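Glycoside hydrolase family 31 (Trueperella pyogenes, PDB 5I0F) degrades cycloalternan, a cyclic glucose oligosaccharide, probably as a retaining alpha-glucoside hydrolase that works through a covalent glycosyl-enzyme intermediate. Local coordinates at residues Ile340-Ala344 with Gly365-Pro370; His354-Phe359 with Arg453-Asp458; Ser300-Asn305 with Val327-Ala331. Numbering follows the deposited sequence.

Contact 1 (Ile340-Ala344 with Gly365-Pro370); sequences IFRDA and GAWPDP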
ATOM      1  N   ILE A 340       5.107  22.851  -9.578  1.00 19.94           N
ATOM      2  CA  ILE A 340       6.042  23.738 -10.273  1.00 19.92           C
ATOM      3  C   ILE A 340       7.469  23.259 -10.011  1.00 19.48           C
ATOM      4  O   ILE A 340       7.808  22.986  -8.872  1.00 19.01           O
ATOM      5  CB  ILE A 340       5.883  25.168  -9.731  1.00 20.37           C
ATOM      6  CG1 ILE A 340       4.421  25.634  -9.957  1.00 20.69           C
ATOM      7  CG2 ILE A 340       6.912  26.111 -10.349  1.00 20.84           C
ATOM      8  CD1 ILE A 340       4.066  26.939  -9.322  1.00 21.56           C
ATOM      9  N   PHE A 341       8.291  23.193 -11.065  1.00 19.09           N
ATOM     10  CA  PHE A 341       9.699  22.813 -10.943  1.00 19.35           C
ATOM     11  C   PHE A 341      10.492  23.773 -10.026  1.00 19.92           C
ATOM     12  O   PHE A 341      10.260  24.995 -10.036  1.00 20.80           O
ATOM     13  CB  PHE A 341      10.375  22.743 -12.326  1.00 19.43           C
ATOM     14  CG  PHE A 341      10.232  21.411 -13.032  1.00 19.39           C
ATOM     15  CD1 PHE A 341       9.118  21.127 -13.813  1.00 19.43           C
ATOM     16  CD2 PHE A 341      11.219  20.435 -12.918  1.00 18.94           C
ATOM     17  CE1 PHE A 341       8.989  19.920 -14.466  1.00 19.11           C
ATOM     18  CE2 PHE A 341      11.095  19.219 -13.572  1.00 19.06           C
ATOM     19  CZ  PHE A 341       9.975  18.959 -14.350  1.00 18.88           C
ATOM     20  N   ARG A 342      11.413  23.229  -9.232  1.00 19.84           N
ATOM     21  CA  ARG A 342      12.185  24.052  -8.303  1.00 20.57           C
ATOM     22  C   ARG A 342      12.923  25.180  -9.050  1.00 20.99           C
ATOM     23  O   ARG A 342      13.474  24.951 -10.142  1.00 19.74           O
ATOM     24  CB  ARG A 342      13.186  23.237  -7.491  1.00 20.58           C
ATOM     25  CG  ARG A 342      13.791  24.011  -6.333  1.00 21.11           C
ATOM     26  CD  ARG A 342      14.401  23.080  -5.304  1.00 21.48           C
ATOM     27  NE  ARG A 342      15.472  22.214  -5.834  1.00 21.61           N
ATOM     28  CZ  ARG A 342      16.795  22.426  -5.732  1.00 22.01           C
ATOM     29  NH1 ARG A 342      17.645  21.529  -6.235  1.00 22.11           N
ATOM     30  NH2 ARG A 342      17.299  23.518  -5.159  1.00 23.12           N
ATOM     31  N   ASP A 343      12.895  26.374  -8.444  1.00 22.11           N
ATOM     32  CA  ASP A 343      13.500  27.630  -8.977  1.00 23.00           C
ATOM     33  C   ASP A 343      12.797  28.292 -10.159  1.00 23.76           C
ATOM     34  O   ASP A 343      13.240  29.356 -10.608  1.00 24.38           O
ATOM     35  CB  ASP A 343      15.009  27.469  -9.296  1.00 23.82           C
ATOM     36  CG  ASP A 343      15.845  27.117  -8.068  1.00 24.41           C
ATOM     37  OD1 ASP A 343      15.476  27.523  -6.942  1.00 24.39           O
ATOM     38  OD2 ASP A 343      16.873  26.420  -8.248  1.00 24.87           O
ATOM     39  N   ALA A 344      11.714  27.716 -10.679  1.00 23.43           N
ATOM     40  CA  ALA A 344      10.982  28.357 -11.771  1.00 23.78           C
ATOM     41  C   ALA A 344      10.410  29.674 -11.286  1.00 24.43           C
ATOM     42  O   ALA A 344      10.044  29.793 -10.121  1.00 23.99           O
ATOM     43  CB  ALA A 344       9.860  27.446 -12.291  1.00 23.57           C
ATOM     44  N   GLY A 365      19.489  27.993 -12.069  1.00 30.09           N
ATOM     45  CA  GLY A 365      18.597  27.259 -11.179  1.00 28.28           C
ATOM     46  C   GLY A 365      18.731  25.752 -11.304  1.00 25.93           C
ATOM     47  O   GLY A 365      19.512  25.245 -12.103  1.00 25.47           O
ATOM     48  N   ALA A 366      17.966  25.030 -10.497  1.00 24.09           N
ATOM     49  CA  ALA A 366      18.076  23.584 -10.445  1.00 23.06           C
ATOM     50  C   ALA A 366      17.600  22.930 -11.743  1.00 22.12           C
ATOM     51  O   ALA A 366      18.136  21.879 -12.122  1.00 21.60           O
ATOM     52  CB  ALA A 366      17.293  23.040  -9.263  1.00 22.96           C
ATOM     53  N   TRP A 367      16.616  23.550 -12.408  1.00 21.08           N
ATOM     54  CA  TRP A 367      16.045  23.046 -13.669  1.00 21.05           C
ATOM     55  C   TRP A 367      16.013  24.177 -14.729  1.00 21.71           C
ATOM     56  O   TRP A 367      14.993  24.828 -14.903  1.00 21.22           O
ATOM     57  CB  TRP A 367      14.626  22.464 -13.437  1.00 20.69           C
ATOM     58  CG  TRP A 367      14.606  21.462 -12.306  1.00 20.11           C
ATOM     59  CD1 TRP A 367      14.367  21.729 -11.007  1.00 20.13           C
ATOM     60  CD2 TRP A 367      14.873  20.066 -12.393  1.00 19.36           C
ATOM     61  NE1 TRP A 367      14.473  20.589 -10.264  1.00 20.12           N
ATOM     62  CE2 TRP A 367      14.769  19.544 -11.094  1.00 19.35           C
ATOM     63  CE3 TRP A 367      15.176  19.191 -13.448  1.00 19.07           C
ATOM     64  CZ2 TRP A 367      14.995  18.200 -10.804  1.00 18.56           C
ATOM     65  CZ3 TRP A 367      15.363  17.847 -13.164  1.00 18.70           C
ATOM     66  CH2 TRP A 367      15.288  17.366 -11.853  1.00 18.55           C
ATOM     67  N   PRO A 368      17.140  24.401 -15.443  1.00 22.56           N
ATOM     68  CA  PRO A 368      17.192  25.502 -16.405  1.00 23.36           C
ATOM     69  C   PRO A 368      16.333  25.309 -17.645  1.00 23.56           C
ATOM     70  O   PRO A 368      15.995  26.292 -18.282  1.00 23.80           O
ATOM     71  CB  PRO A 368      18.694  25.607 -16.764  1.00 24.03           C
ATOM     72  CG  PRO A 368      19.250  24.288 -16.415  1.00 23.59           C
ATOM     73  CD  PRO A 368      18.470  23.789 -15.249  1.00 22.80           C
ATOM     74  N   ASP A 369      15.968  24.077 -17.983  1.00 23.27           N
ATOM     75  CA  ASP A 369      15.106  23.837 -19.156  1.00 23.61           C
ATOM     76  C   ASP A 369      14.467  22.446 -19.034  1.00 22.58           C
ATOM     77  O   ASP A 369      14.893  21.493 -19.685  1.00 22.11           O
ATOM     78  CB  ASP A 369      15.974  23.989 -20.426  1.00 24.76           C
ATOM     79  CG  ASP A 369      15.172  24.008 -21.723  1.00 25.64           C
ATOM     80  OD1 ASP A 369      13.951  23.759 -21.733  1.00 25.82           O
ATOM     81  OD2 ASP A 369      15.810  24.233 -22.771  1.00 26.94           O
ATOM     82  N   PRO A 370      13.442  22.309 -18.160  1.00 22.44           N
ATOM     83  CA  PRO A 370      12.861  20.982 -17.990  1.00 21.67           C
ATOM     84  C   PRO A 370      12.252  20.444 -19.287  1.00 21.56           C
ATOM     85  O   PRO A 370      12.376  19.253 -19.570  1.00 20.80           O
ATOM     86  CB  PRO A 370      11.805  21.178 -16.874  1.00 22.04           C
ATOM     87  CG  PRO A 370      11.596  22.645 -16.776  1.00 22.49           C
ATOM     88  CD  PRO A 370      12.864  23.297 -17.239  1.00 22.71           C
TER
HETATM   89  O   HOH W   1      14.532  20.027  -7.341  1.00 19.20           O
HETATM   90  O   HOH W   2      14.605  26.071 -12.468  1.00 34.82           O
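Gly365 opens the second segment with its CA 5.6 Å from that of Asp343, the nearest CA pair of the two segments, and Asp343 OD2 sits 3.5 Å from Gly365 CA. The same carboxylate oxygen accepts a hydrogen bond from Ala366 N (2.9 Å), the one direct hydrogen bond between the segments. The methyl of Ala366 lies over one face of the Arg342 guanidinium, CB to NH1 3.4 Å, while NH1 itself bonds to Asn305 O. At Trp367, the edge of Phe341 points at the five-membered ring, T-shaped, with centroids 5.1 Å apart and planes at 66°. Water 1 joins Trp367 NE1 to Arg342 NE, and water 2 joins the carbonyls Trp367 O and Arg342 O. Pro370, first residue of helix 370-379, sets CB 3.7 Å above the Phe341 ring centroid, a CH-pi contact. The type II turn Phe341-Ala344 thus meets the start of this helix through Phe341 packed on Trp367 and Pro370, with Asp343 and two waters pairing polar atoms alongside.

Contact 2 (His354-Phe359 with Arg453-Asp458); sequences HRGPDF and RYLVED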
ATOM      1  N   HIS A 354      -1.697  26.755 -13.791  1.00 27.47           N
ATOM      2  CA  HIS A 354      -0.696  27.351 -14.681  1.00 28.53           C
ATOM      3  C   HIS A 354      -0.624  26.665 -16.040  1.00 29.04           C
ATOM      4  O   HIS A 354      -1.007  25.516 -16.174  1.00 28.63           O
ATOM      5  CB  HIS A 354       0.705  27.278 -14.051  1.00 27.84           C
ATOM      6  CG  HIS A 354       0.897  28.234 -12.924  1.00 28.28           C
ATOM      7  ND1 HIS A 354       1.100  29.586 -13.118  1.00 28.93           N
ATOM      8  CD2 HIS A 354       0.884  28.042 -11.587  1.00 28.11           C
ATOM      9  CE1 HIS A 354       1.221  30.181 -11.948  1.00 29.08           C
ATOM     10  NE2 HIS A 354       1.076  29.268 -11.003  1.00 28.75           N
ATOM     11  N   ARG A 355      -0.126  27.394 -17.035  1.00 30.17           N
ATOM     12  CA  ARG A 355       0.307  26.823 -18.320  1.00 31.10           C
ATOM     13  C   ARG A 355       1.805  26.953 -18.477  1.00 29.35           C
ATOM     14  O   ARG A 355       2.443  27.790 -17.824  1.00 27.90           O
ATOM     15  CB  ARG A 355      -0.376  27.548 -19.491  1.00 34.22           C
ATOM     16  CG  ARG A 355      -1.903  27.457 -19.531  1.00 37.04           C
ATOM     17  CD  ARG A 355      -2.456  26.043 -19.380  1.00 39.33           C
ATOM     18  NE  ARG A 355      -1.868  25.058 -20.304  1.00 42.06           N
ATOM     19  CZ  ARG A 355      -2.325  23.813 -20.486  1.00 43.53           C
ATOM     20  NH1 ARG A 355      -3.395  23.364 -19.831  1.00 44.76           N
ATOM     21  NH2 ARG A 355      -1.727  23.013 -21.361  1.00 44.84           N
ATOM     22  N   GLY A 356       2.364  26.126 -19.360  1.00 28.44           N
ATOM     23  CA  GLY A 356       3.803  26.104 -19.642  1.00 28.77           C
ATOM     24  C   GLY A 356       4.451  27.457 -19.847  1.00 29.25           C
ATOM     25  O   GLY A 356       5.469  27.747 -19.238  1.00 29.57           O
ATOM     26  N   PRO A 357       3.850  28.303 -20.693  1.00 30.25           N
ATOM     27  CA  PRO A 357       4.367  29.669 -20.925  1.00 31.12           C
ATOM     28  C   PRO A 357       4.368  30.609 -19.712  1.00 30.78           C
ATOM     29  O   PRO A 357       4.975  31.674 -19.797  1.00 31.25           O
ATOM     30  CB  PRO A 357       3.421  30.223 -22.011  1.00 31.98           C
ATOM     31  CG  PRO A 357       2.896  29.021 -22.706  1.00 31.75           C
ATOM     32  CD  PRO A 357       2.769  27.968 -21.635  1.00 30.73           C
ATOM     33  N   ASP A 358       3.712  30.258 -18.603  1.00 29.30           N
ATOM     34  CA  ASP A 358       3.826  31.058 -17.376  1.00 29.10           C
ATOM     35  C   ASP A 358       5.227  31.083 -16.772  1.00 27.76           C
ATOM     36  O   ASP A 358       5.518  31.935 -15.949  1.00 27.88           O
ATOM     37  CB  ASP A 358       2.895  30.550 -16.267  1.00 29.42           C
ATOM     38  CG  ASP A 358       1.425  30.654 -16.616  1.00 31.15           C
ATOM     39  OD1 ASP A 358       1.043  31.340 -17.590  1.00 31.97           O
ATOM     40  OD2 ASP A 358       0.637  30.044 -15.859  1.00 32.64           O
ATOM     41  N   PHE A 359       6.068  30.118 -17.112  1.00 26.63           N
ATOM     42  CA  PHE A 359       7.293  29.903 -16.377  1.00 26.26           C
ATOM     43  C   PHE A 359       8.536  30.321 -17.134  1.00 26.66           C
ATOM     44  O   PHE A 359       8.662  30.057 -18.321  1.00 26.94           O
ATOM     45  CB  PHE A 359       7.420  28.445 -15.977  1.00 24.99           C
ATOM     46  CG  PHE A 359       6.287  27.964 -15.133  1.00 24.49           C
ATOM     47  CD1 PHE A 359       6.167  28.376 -13.803  1.00 24.21           C
ATOM     48  CD2 PHE A 359       5.294  27.144 -15.675  1.00 24.01           C
ATOM     49  CE1 PHE A 359       5.108  27.953 -13.012  1.00 23.48           C
ATOM     50  CE2 PHE A 359       4.233  26.709 -14.888  1.00 23.68           C
ATOM     51  CZ  PHE A 359       4.133  27.127 -13.556  1.00 23.69           C
ATOM     52  N   ARG A 453      -1.971  19.664 -15.348  1.00 22.92           N
ATOM     53  CA  ARG A 453      -2.197  19.336 -16.752  1.00 23.06           C
ATOM     54  C   ARG A 453      -1.059  19.827 -17.637  1.00 22.56           C
ATOM     55  O   ARG A 453      -0.631  19.115 -18.551  1.00 22.44           O
ATOM     56  CB  ARG A 453      -3.549  19.899 -17.244  1.00 23.93           C
ATOM     57  CG  ARG A 453      -3.837  19.660 -18.732  1.00 24.64           C
ATOM     58  CD  ARG A 453      -5.242  20.118 -19.117  1.00 25.64           C
ATOM     59  NE  ARG A 453      -6.234  19.242 -18.512  1.00 25.90           N
ATOM     60  CZ  ARG A 453      -6.560  18.031 -18.949  1.00 26.05           C
ATOM     61  NH1 ARG A 453      -5.983  17.501 -20.024  1.00 26.38           N
ATOM     62  NH2 ARG A 453      -7.462  17.323 -18.281  1.00 26.76           N
ATOM     63  N   TYR A 454      -0.551  21.022 -17.353  1.00 22.57           N
ATOM     64  CA  TYR A 454       0.564  21.595 -18.164  1.00 22.53           C
ATOM     65  C   TYR A 454       1.830  20.720 -18.172  1.00 22.02           C
ATOM     66  O   TYR A 454       2.576  20.735 -19.152  1.00 22.09           O
ATOM     67  CB  TYR A 454       0.915  23.019 -17.743  1.00 22.96           C
ATOM     68  CG  TYR A 454       1.905  23.098 -16.609  1.00 22.58           C
ATOM     69  CD1 TYR A 454       1.490  23.033 -15.277  1.00 22.53           C
ATOM     70  CD2 TYR A 454       3.267  23.227 -16.862  1.00 22.40           C
ATOM     71  CE1 TYR A 454       2.405  23.110 -14.249  1.00 22.15           C
ATOM     72  CE2 TYR A 454       4.184  23.287 -15.837  1.00 22.35           C
ATOM     73  CZ  TYR A 454       3.746  23.222 -14.534  1.00 21.89           C
ATOM     74  OH  TYR A 454       4.676  23.295 -13.528  1.00 22.56           O
ATOM     75  N   LEU A 455       2.057  19.960 -17.102  1.00 21.07           N
ATOM     76  CA  LEU A 455       3.200  19.027 -17.042  1.00 20.71           C
ATOM     77  C   LEU A 455       3.126  18.001 -18.163  1.00 20.85           C
ATOM     78  O   LEU A 455       4.142  17.652 -18.749  1.00 20.73           O
ATOM     79  CB  LEU A 455       3.247  18.278 -15.700  1.00 20.03           C
ATOM     80  CG  LEU A 455       3.443  19.166 -14.479  1.00 19.99           C
ATOM     81  CD1 LEU A 455       3.207  18.331 -13.228  1.00 20.04           C
ATOM     82  CD2 LEU A 455       4.835  19.815 -14.492  1.00 19.96           C
ATOM     83  N   VAL A 456       1.914  17.519 -18.434  1.00 21.69           N
ATOM     84  CA  VAL A 456       1.673  16.531 -19.466  1.00 22.66           C
ATOM     85  C   VAL A 456       1.532  17.222 -20.837  1.00 23.89           C
ATOM     86  O   VAL A 456       2.175  16.808 -21.792  1.00 24.19           O
ATOM     87  CB  VAL A 456       0.443  15.665 -19.155  1.00 23.08           C
ATOM     88  CG1 VAL A 456       0.279  14.601 -20.204  1.00 23.85           C
ATOM     89  CG2 VAL A 456       0.596  14.964 -17.800  1.00 23.00           C
ATOM     90  N   GLU A 457       0.706  18.258 -20.933  1.00 24.13           N
ATOM     91  CA  GLU A 457       0.381  18.853 -22.237  1.00 25.85           C
ATOM     92  C   GLU A 457       1.481  19.741 -22.796  1.00 26.04           C
ATOM     93  O   GLU A 457       1.686  19.737 -24.004  1.00 26.88           O
ATOM     94  CB  GLU A 457      -0.950  19.614 -22.193  1.00 26.98           C
ATOM     95  CG  GLU A 457      -2.124  18.684 -21.978  1.00 28.36           C
ATOM     96  CD  GLU A 457      -3.471  19.343 -22.159  1.00 30.41           C
ATOM     97  OE1 GLU A 457      -3.560  20.603 -22.256  1.00 32.69           O
ATOM     98  OE2 GLU A 457      -4.448  18.583 -22.184  1.00 31.11           O
ATOM     99  N   ASP A 458       2.167  20.494 -21.930  1.00 25.58           N
ATOM    100  CA  ASP A 458       3.189  21.455 -22.341  1.00 26.57           C
ATOM    101  C   ASP A 458       4.597  20.864 -22.181  1.00 25.87           C
ATOM    102  O   ASP A 458       5.362  20.903 -23.129  1.00 26.39           O
ATOM    103  CB  ASP A 458       3.018  22.809 -21.611  1.00 27.29           C
ATOM    104  CG  ASP A 458       1.622  23.420 -21.819  1.00 28.62           C
ATOM    105  OD1 ASP A 458       0.988  23.057 -22.837  1.00 30.59           O
ATOM    106  OD2 ASP A 458       1.134  24.250 -20.996  1.00 28.51           O
TER
HETATM  107  O   HOH W   3      -2.079  22.999 -15.768  1.00 18.97           O
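Arg355 and Tyr454 each lose 88 Å² to this contact, more than any other residue, and Asp458 follows with 50 Å². Arg355 starts out pointing away from the helix, but its m, m, m side chain folds back and lays a guanidinium face over Tyr454 CA. At the edge of that group, Arg355 NH2 makes salt bridges to Asp458 OD1 (3.1 Å) and Glu457 OE1 (3.2 Å), with weak hydrogen bonds from NE and NH2 to Asp458 OD2. Glu457 OE2 also holds Arg453 NH1 at 2.9 Å, so the four charged residues form one network; Arg453 in turn pairs with Glu450.

Asp458 OD2 takes the backbone Gly356 N at 2.8 Å as well, fixing the start of the 3-10 turn 356-358. There is no room for a side chain at Gly356: a CB would clash with Asp458 CB, 2.8 Å away. In the (beta/alpha)8 barrel of family 31, this joins the long loop after strand 326-329 to helix 453-457, just ahead of strand 463-466.

The CA-to-CB bond of Tyr454 points toward the loop, and its ring meets Phe359. Phe359 CE2 packs over one face, 3.5 Å from Tyr454 CZ, with the rings inclined at 33°, and Tyr454 OH bonds to Thr339 O. Water 3 bridges Tyr454 N and His354 O, while His354 ND1 and Arg355 N both bond to Asp358 OD2 (2.8 and 3.0 Å) and His354 NE2 hydrogen-bonds Glu401.

Contact 3 (Ser300-Asn305 with Val327-Ala331); sequences SGNEWN and VVIEA. With GLC (alpha-D-glucopyranose), chain C; BGC (beta-D-glucopyranose), chain B.
Residues 327-329 are extended strand, beside the end of parallel strand 297-300. The chain then leaves strand geometry in a type I turn, Gly301-Trp304, closed by Trp304 N to Gly301 O (3.1 Å); Trp304 (phi/psi -87/84) centres an inverse gamma turn. The nearest CA pairs are Ser300-Val328 (5.0 Å), Asn302-Glu330 (5.5 Å) and Asn305-Ala331 (4.8 Å).

Water fills the backbone gap. Water 5 accepts from Gly301 N (3.0 Å) and lies 2.7 Å from Val328 O; water 4 accepts from Glu330 N (2.9 Å), near Gly301 O and Trp304 O; water 1 sits between Asn305 O (2.8 Å) and Ala331 O (2.9 Å). Asn305 CA makes a CA-H...O contact to Ala331 O, 3.2 Å.

The apolar pair is Trp304 CZ3 and Val327 CG2, 4.1 Å apart, the indole set by chi1 m and chi2 -19°.

Two side chains bind the sugars. Asn302 ND2 (chi1 t) donates hydrogen bonds to Glu330 OE1 (2.8 Å) and GLC O5 (2.9 Å); Glu330 OE1 (chi1 m, chi2 t) accepts one from BGC O4 (2.6 Å), OE2 pairing with Lys465. Glycan-pocket residues Asn302, Glu330 and Ala331, just past the C-terminal ends of two neighbouring strands, mark the active-site mouth of a TIM barrel.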
ATOM      1  N   SER A 300      15.725   5.395 -10.799  1.00 16.67           N
ATOM      2  CA  SER A 300      15.148   6.334  -9.826  1.00 16.71           C
ATOM      3  C   SER A 300      16.150   6.588  -8.690  1.00 16.89           C
ATOM      4  O   SER A 300      16.995   5.739  -8.375  1.00 16.97           O
ATOM      5  CB  SER A 300      13.848   5.761  -9.280  1.00 16.90           C
ATOM      6  OG  SER A 300      13.233   6.610  -8.314  1.00 17.33           O
ATOM      7  N   GLY A 301      16.041   7.762  -8.096  1.00 16.74           N
ATOM      8  CA  GLY A 301      16.849   8.123  -6.937  1.00 17.23           C
ATOM      9  C   GLY A 301      16.343   9.422  -6.367  1.00 17.41           C
ATOM     10  O   GLY A 301      16.325  10.444  -7.066  1.00 17.62           O
ATOM     11  N   ASN A 302      15.915   9.419  -5.109  1.00 17.47           N
ATOM     12  CA  ASN A 302      15.332  10.638  -4.554  1.00 17.71           C
ATOM     13  C   ASN A 302      16.296  11.848  -4.561  1.00 18.79           C
ATOM     14  O   ASN A 302      15.839  12.990  -4.637  1.00 19.08           O
ATOM     15  CB  ASN A 302      14.765  10.409  -3.150  1.00 17.56           C
ATOM     16  CG  ASN A 302      14.021  11.635  -2.633  1.00 17.75           C
ATOM     17  OD1 ASN A 302      14.605  12.491  -1.932  1.00 18.21           O
ATOM     18  ND2 ASN A 302      12.769  11.766  -3.015  1.00 17.28           N
ATOM     19  N   GLU A 303      17.618  11.594  -4.516  1.00 19.05           N
ATOM     20  CA  GLU A 303      18.600  12.682  -4.473  1.00 19.83           C
ATOM     21  C   GLU A 303      19.017  13.196  -5.842  1.00 19.45           C
ATOM     22  O   GLU A 303      19.942  13.988  -5.930  1.00 19.91           O
ATOM     23  CB  GLU A 303      19.810  12.284  -3.598  1.00 20.51           C
ATOM     24  CG  GLU A 303      19.339  12.079  -2.169  1.00 21.16           C
ATOM     25  CD  GLU A 303      20.434  11.935  -1.142  1.00 22.40           C
ATOM     26  OE1 GLU A 303      20.097  12.127   0.039  1.00 23.06           O
ATOM     27  OE2 GLU A 303      21.585  11.592  -1.471  1.00 21.91           O
ATOM     28  N   TRP A 304      18.337  12.760  -6.906  1.00 18.73           N
ATOM     29  CA  TRP A 304      18.528  13.381  -8.220  1.00 18.50           C
ATOM     30  C   TRP A 304      17.571  14.567  -8.277  1.00 18.13           C
ATOM     31  O   TRP A 304      16.458  14.448  -8.790  1.00 17.66           O
ATOM     32  CB  TRP A 304      18.222  12.406  -9.335  1.00 18.30           C
ATOM     33  CG  TRP A 304      19.051  11.169  -9.289  1.00 18.79           C
ATOM     34  CD1 TRP A 304      20.234  10.975  -8.625  1.00 19.62           C
ATOM     35  CD2 TRP A 304      18.785   9.974  -9.990  1.00 18.89           C
ATOM     36  NE1 TRP A 304      20.692   9.705  -8.838  1.00 19.72           N
ATOM     37  CE2 TRP A 304      19.813   9.058  -9.665  1.00 19.12           C
ATOM     38  CE3 TRP A 304      17.763   9.568 -10.854  1.00 18.48           C
ATOM     39  CZ2 TRP A 304      19.863   7.774 -10.197  1.00 18.89           C
ATOM     40  CZ3 TRP A 304      17.819   8.263 -11.382  1.00 18.45           C
ATOM     41  CH2 TRP A 304      18.855   7.396 -11.040  1.00 18.45           C
ATOM     42  N   ASN A 305      18.010  15.691  -7.723  1.00 18.25           N
ATOM     43  CA  ASN A 305      17.125  16.835  -7.505  1.00 18.07           C
ATOM     44  C   ASN A 305      17.486  18.068  -8.333  1.00 18.02           C
ATOM     45  O   ASN A 305      17.061  19.181  -8.016  1.00 18.02           O
ATOM     46  CB  ASN A 305      16.980  17.158  -6.026  1.00 18.30           C
ATOM     47  CG  ASN A 305      18.207  17.818  -5.427  1.00 19.24           C
ATOM     48  OD1 ASN A 305      19.340  17.611  -5.877  1.00 19.91           O
ATOM     49  ND2 ASN A 305      17.984  18.614  -4.391  1.00 19.27           N
ATOM     50  N   VAL A 327      12.909   7.094 -16.463  1.00 17.90           N
ATOM     51  CA  VAL A 327      13.502   7.762 -15.310  1.00 17.26           C
ATOM     52  C   VAL A 327      12.392   8.384 -14.484  1.00 16.75           C
ATOM     53  O   VAL A 327      11.512   9.067 -15.030  1.00 16.77           O
ATOM     54  CB  VAL A 327      14.601   8.777 -15.702  1.00 17.55           C
ATOM     55  CG1 VAL A 327      14.075   9.904 -16.583  1.00 17.66           C
ATOM     56  CG2 VAL A 327      15.294   9.318 -14.438  1.00 17.38           C
ATOM     57  N   VAL A 328      12.377   8.063 -13.191  1.00 16.09           N
ATOM     58  CA  VAL A 328      11.487   8.706 -12.225  1.00 16.26           C
ATOM     59  C   VAL A 328      12.263   9.835 -11.543  1.00 16.32           C
ATOM     60  O   VAL A 328      13.402   9.629 -11.112  1.00 15.89           O
ATOM     61  CB  VAL A 328      10.999   7.679 -11.160  1.00 16.59           C
ATOM     62  CG1 VAL A 328      10.018   8.332 -10.190  1.00 16.53           C
ATOM     63  CG2 VAL A 328      10.359   6.475 -11.855  1.00 16.81           C
ATOM     64  N   ILE A 329      11.654  11.025 -11.453  1.00 15.91           N
ATOM     65  CA  ILE A 329      12.214  12.145 -10.724  1.00 16.00           C
ATOM     66  C   ILE A 329      11.238  12.468  -9.607  1.00 16.16           C
ATOM     67  O   ILE A 329      10.059  12.749  -9.872  1.00 15.82           O
ATOM     68  CB  ILE A 329      12.425  13.391 -11.636  1.00 16.47           C
ATOM     69  CG1 ILE A 329      13.114  12.988 -12.951  1.00 16.76           C
ATOM     70  CG2 ILE A 329      13.229  14.451 -10.885  1.00 16.68           C
ATOM     71  CD1 ILE A 329      13.199  14.087 -13.990  1.00 17.19           C
ATOM     72  N   GLU A 330      11.727  12.381  -8.368  1.00 16.29           N
ATOM     73  CA  GLU A 330      10.929  12.643  -7.182  1.00 16.43           C
ATOM     74  C   GLU A 330      11.082  14.047  -6.678  1.00 16.31           C
ATOM     75  O   GLU A 330      10.082  14.736  -6.457  1.00 16.00           O
ATOM     76  CB  GLU A 330      11.280  11.637  -6.066  1.00 16.55           C
ATOM     77  CG  GLU A 330      10.956  10.223  -6.452  1.00 16.40           C
ATOM     78  CD  GLU A 330      10.849   9.289  -5.263  1.00 16.69           C
ATOM     79  OE1 GLU A 330      11.606   9.488  -4.259  1.00 16.77           O
ATOM     80  OE2 GLU A 330      10.020   8.347  -5.361  1.00 16.24           O
ATOM     81  N   ALA A 331      12.332  14.474  -6.522  1.00 16.42           N
ATOM     82  CA  ALA A 331      12.666  15.810  -6.036  1.00 17.07           C
ATOM     83  C   ALA A 331      12.855  16.751  -7.232  1.00 17.26           C
ATOM     84  O   ALA A 331      13.959  17.166  -7.527  1.00 17.91           O
ATOM     85  CB  ALA A 331      13.928  15.760  -5.182  1.00 17.30           C
TER
HETATM   86  C1  GLC C   2      10.518  12.079  -0.224  1.00 20.04           C
HETATM   87  C2  GLC C   2      10.351  12.897   1.067  1.00 20.89           C
HETATM   88  C3  GLC C   2       9.298  13.985   0.907  1.00 21.20           C
HETATM   89  C4  GLC C   2       9.570  14.803  -0.351  1.00 20.90           C
HETATM   90  C5  GLC C   2       9.635  13.878  -1.564  1.00 20.02           C
HETATM   91  C6  GLC C   2       9.902  14.626  -2.867  1.00 20.36           C
HETATM   92  O2  GLC C   2       9.982  12.045   2.159  1.00 22.89           O
HETATM   93  O3  GLC C   2       9.284  14.828   2.068  1.00 22.37           O
HETATM   94  O4  GLC C   2       8.528  15.775  -0.523  1.00 22.00           O
HETATM   95  O5  GLC C   2      10.688  12.930  -1.361  1.00 19.56           O
HETATM   96  O6  GLC C   2      11.187  15.236  -2.831  1.00 19.95           O
HETATM   97  C2  BGC B   1       7.838   6.390  -1.431  1.00 18.23           C
HETATM   98  C3  BGC B   1       9.353   6.428  -1.707  1.00 17.77           C
HETATM   99  C4  BGC B   1       9.763   7.852  -2.067  1.00 18.43           C
HETATM  100  C5  BGC B   1       9.328   8.843  -0.976  1.00 19.02           C
HETATM  101  C6  BGC B   1       9.572  10.264  -1.465  1.00 19.27           C
HETATM  102  C1  BGC B   1       7.092   7.729  -1.195  1.00 19.92           C
HETATM  103  O2  BGC B   1       7.267   5.188  -0.877  1.00 16.64           O
HETATM  104  O3  BGC B   1       9.689   5.509  -2.751  1.00 17.48           O
HETATM  105  O4  BGC B   1      11.188   7.930  -2.260  1.00 17.01           O
HETATM  106  O5  BGC B   1       7.941   8.710  -0.574  1.00 19.44           O
HETATM  107  O6  BGC B   1       9.393  11.205  -0.402  1.00 19.74           O
HETATM  108  O   HOH W   4      14.550  12.649  -7.738  1.00 20.22           O
HETATM  109  O   HOH W   5      13.791   9.658  -8.465  1.00 23.48           O
HETATM  110  O   HOH W   1      14.532  20.027  -7.341  1.00 19.20           O

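Overall arrangement
Contact 3 sits at the glycan. The long loop between strand 326-329 and helix 370-379 supplies both sides of contact 1, up to Pro370, which opens the helix, and one side of contact 2, tied there to helix 453-457. Contacts 3 and 1, centres 14 Å apart, share water 1 and meet where Arg342 NH1 lies 3.0 Å from Asn305 O; the Arg342 side chain, about 9 Å from a bound GLC, places contact 1 one layer back from the sugar. Contact 1 joins contact 2 (centres 13 Å apart) through Ile340, whose CA is 3.6 Å from Tyr454 OH. Contacts 2 and 3 do not touch, but the His354 side chain of contact 2 is about 5 Å from a calcium ion.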